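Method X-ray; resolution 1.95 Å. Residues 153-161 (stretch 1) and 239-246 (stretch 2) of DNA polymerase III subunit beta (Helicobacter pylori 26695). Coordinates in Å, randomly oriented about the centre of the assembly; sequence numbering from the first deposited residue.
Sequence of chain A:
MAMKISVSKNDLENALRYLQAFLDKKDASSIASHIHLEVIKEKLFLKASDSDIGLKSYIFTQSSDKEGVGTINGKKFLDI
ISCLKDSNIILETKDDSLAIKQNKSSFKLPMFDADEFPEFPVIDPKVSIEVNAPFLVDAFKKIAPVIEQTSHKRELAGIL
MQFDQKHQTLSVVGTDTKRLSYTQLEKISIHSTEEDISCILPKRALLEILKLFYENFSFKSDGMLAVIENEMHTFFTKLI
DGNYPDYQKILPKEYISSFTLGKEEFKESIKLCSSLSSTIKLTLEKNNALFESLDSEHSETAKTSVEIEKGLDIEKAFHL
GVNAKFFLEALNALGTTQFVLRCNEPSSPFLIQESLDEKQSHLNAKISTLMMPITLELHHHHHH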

# COMPACT_ATOMS: atom_id res chain seq x y z
N LYS A 153 23.85 -10.18 -15.22
CA LYS A 153 24.93 -11.12 -14.94
C LYS A 153 24.42 -12.22 -14.02
O LYS A 153 23.88 -11.95 -12.94
N ARG A 154 24.62 -13.47 -14.45
CA ARG A 154 23.98 -14.64 -13.87
C ARG A 154 24.23 -14.81 -12.37
O ARG A 154 23.29 -14.82 -11.57
N GLU A 155 25.49 -14.95 -12.00
CA GLU A 155 25.89 -15.30 -10.63
C GLU A 155 25.68 -14.19 -9.61
O GLU A 155 25.55 -14.45 -8.42
N LEU A 156 25.63 -12.94 -10.08
CA LEU A 156 25.45 -11.80 -9.19
C LEU A 156 23.98 -11.58 -8.92
O LEU A 156 23.60 -10.80 -8.05
N ALA A 157 23.13 -12.28 -9.67
CA ALA A 157 21.69 -12.20 -9.48
C ALA A 157 21.24 -13.05 -8.29
O ALA A 157 20.05 -13.27 -8.08
N GLY A 158 22.20 -13.54 -7.51
CA GLY A 158 21.87 -14.35 -6.35
C GLY A 158 22.74 -14.04 -5.15
O GLY A 158 23.65 -13.21 -5.23
N ILE A 159 22.47 -14.72 -4.04
CA ILE A 159 23.28 -14.57 -2.84
C ILE A 159 24.22 -15.76 -2.72
O ILE A 159 23.83 -16.93 -2.93
N LEU A 160 25.48 -15.48 -2.41
CA LEU A 160 26.48 -16.53 -2.27
C LEU A 160 26.48 -17.13 -0.86
O LEU A 160 26.50 -16.39 0.12
N MET A 161 26.46 -18.46 -0.78
CA MET A 161 26.72 -19.16 0.48
C MET A 161 27.96 -20.00 0.29
O MET A 161 27.95 -20.98 -0.46
N LEU A 239 19.73 -23.82 -7.98
CA LEU A 239 20.83 -22.89 -7.72
C LEU A 239 21.23 -22.21 -9.02
O LEU A 239 20.98 -22.72 -10.12
N ILE A 240 21.89 -21.06 -8.90
CA ILE A 240 22.53 -20.44 -10.06
C ILE A 240 23.87 -21.10 -10.35
O ILE A 240 24.74 -21.18 -9.47
N ASP A 241 24.04 -21.58 -11.58
CA ASP A 241 25.28 -22.23 -12.01
C ASP A 241 26.37 -21.22 -12.32
O ASP A 241 26.11 -20.16 -12.87
N GLY A 242 27.61 -21.58 -11.99
CA GLY A 242 28.75 -20.74 -12.33
C GLY A 242 29.61 -20.41 -11.14
O GLY A 242 29.48 -21.01 -10.07
N ASN A 243 30.50 -19.44 -11.32
CA ASN A 243 31.43 -19.05 -10.28
C ASN A 243 31.22 -17.61 -9.82
O ASN A 243 31.29 -16.67 -10.61
N TYR A 244 30.91 -17.47 -8.54
CA TYR A 244 30.78 -16.17 -7.93
C TYR A 244 32.19 -15.59 -7.81
O TYR A 244 33.13 -16.31 -7.46
N PRO A 245 32.36 -14.30 -8.13
CA PRO A 245 33.69 -13.69 -8.04
C PRO A 245 34.23 -13.77 -6.61
O PRO A 245 33.44 -13.67 -5.67
N ASP A 246 35.54 -13.97 -6.43
CA ASP A 246 36.06 -13.96 -5.07
C ASP A 246 36.06 -12.54 -4.50
O ASP A 246 36.80 -11.67 -4.95

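This is a mainly apolar contact in which Tyr 244 and Ile 240 of an irregular segment pack against a turn and the start of a strand, with no direct hydrogen bond between the stretches and one water joining them.

Tyr 244 has the largest area covered by the other stretch. Its CA-to-CB bond runs sideways, but chi1 near t (-156°) and chi2 of -93° bring the ring in between two leucines. Leu 160, pointing toward the other stretch with chi1 t and chi2 p, lays its CB over one face, 3.8 Å from the centroid of the Tyr 244 ring and nearly on the ring normal, a CH-pi contact; its CD2 lies 3.6 Å from Tyr 244 CD1. Over the opposite face sits Leu 156 (m, t), whose CD2 is 4.1 Å from Tyr 244 CZ and 3.8 Å from Pro 245 CG. Branched aliphatic chains suit both flat faces. At the ring edge, Glu 155 O approaches Tyr 244 CE2 to 3.2 Å, setting a carbonyl oxygen near the slightly positive C-H rim.

The phenol also needs a polar partner, and water 1 supplies it: the water lies 2.6 Å from Tyr 244 OH, and is within hydrogen-bonding distance of Leu 156 O (2.9 Å) and Gly 158 O (2.7 Å).

Ile 240 (m, t) points toward the turn. Its extended chain carries CD1 to 3.5 Å from Arg 154 O and 3.8 Å from Gly 158 N, while Ala 157 CB stands 4.4 Å from Ile 240 CD1. Glycine fits at 158 because an ideal CB there would lie 2.8 Å from Ile 240 CD1, a clash.

Glu 155 (p, m) uses its aliphatic part, CG resting 3.6 Å from Asn 243 O, while its OE1 forms a long salt bridge with Lys 153 NZ at 3.8 Å within its own stretch.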

# COMPACT_ATOMS: atom_id res chain seq x y z
CB LYS A 153 26.13 -10.40 -14.33
CG LYS A 153 27.46 -10.89 -14.86
CD LYS A 153 28.30 -11.48 -13.74
CE LYS A 153 29.64 -11.99 -14.25
NZ LYS A 153 30.50 -12.44 -13.12
CB ARG A 154 24.43 -15.91 -14.61
CG ARG A 154 25.06 -15.65 -15.99
CD ARG A 154 24.02 -15.27 -17.05
NE ARG A 154 23.52 -16.44 -17.78
CZ ARG A 154 24.16 -17.01 -18.79
NH1 ARG A 154 25.33 -16.53 -19.21
NH2 ARG A 154 23.64 -18.07 -19.40
CB GLU A 155 27.35 -15.78 -10.60
CG GLU A 155 28.29 -14.94 -11.46
CD GLU A 155 28.19 -15.28 -12.94
OE1 GLU A 155 27.45 -14.58 -13.67
OE2 GLU A 155 28.84 -16.26 -13.38
CB LEU A 156 26.09 -10.54 -9.78
CG LEU A 156 27.59 -10.64 -10.07
CD1 LEU A 156 28.10 -9.40 -10.78
CD2 LEU A 156 28.36 -10.86 -8.78
CB ALA A 157 20.95 -12.62 -10.75
CB ILE A 159 22.41 -14.40 -1.59
CG1 ILE A 159 23.27 -14.06 -0.36
CG2 ILE A 159 21.56 -15.65 -1.34
CD1 ILE A 159 22.48 -13.38 0.73
CB LEU A 160 27.88 -16.00 -2.58
CG LEU A 160 29.02 -16.95 -2.19
CD1 LEU A 160 28.96 -18.26 -2.98
CD2 LEU A 160 30.39 -16.29 -2.35
CB MET A 161 25.54 -20.04 0.88
CG MET A 161 24.27 -19.26 1.20
SD MET A 161 22.86 -20.35 1.46
CE MET A 161 23.23 -21.01 3.10
CB LEU A 239 22.04 -23.63 -7.15
CG LEU A 239 21.90 -24.42 -5.85
CD1 LEU A 239 23.23 -25.04 -5.41
CD2 LEU A 239 21.32 -23.56 -4.75
CB ILE A 240 22.75 -18.94 -9.84
CG1 ILE A 240 21.42 -18.25 -9.58
CG2 ILE A 240 23.45 -18.33 -11.05
CD1 ILE A 240 21.53 -16.76 -9.32
CB ASP A 241 25.05 -23.07 -13.26
CG ASP A 241 24.36 -24.38 -12.96
OD1 ASP A 241 24.75 -25.05 -11.97
OD2 ASP A 241 23.42 -24.74 -13.70
CB ASN A 243 32.86 -19.25 -10.78
CG ASN A 243 33.06 -20.61 -11.40
OD1 ASN A 243 33.30 -20.72 -12.60
ND2 ASN A 243 32.94 -21.65 -10.58
CB TYR A 244 30.15 -16.34 -6.55
CG TYR A 244 29.45 -15.11 -6.05
CD1 TYR A 244 30.11 -14.19 -5.26
CD2 TYR A 244 28.12 -14.87 -6.37
CE1 TYR A 244 29.48 -13.06 -4.80
CE2 TYR A 244 27.47 -13.74 -5.92
CZ TYR A 244 28.16 -12.84 -5.14
OH TYR A 244 27.53 -11.72 -4.68
CB PRO A 245 33.42 -12.22 -8.39
CG PRO A 245 31.94 -12.01 -8.09
CD PRO A 245 31.31 -13.32 -8.45
CB ASP A 246 37.44 -14.60 -4.95
CG ASP A 246 37.79 -14.99 -3.52
OD1 ASP A 246 36.90 -14.86 -2.63
OD2 ASP A 246 38.93 -15.43 -3.27
O HOH W 1 25.16 -11.03 -5.62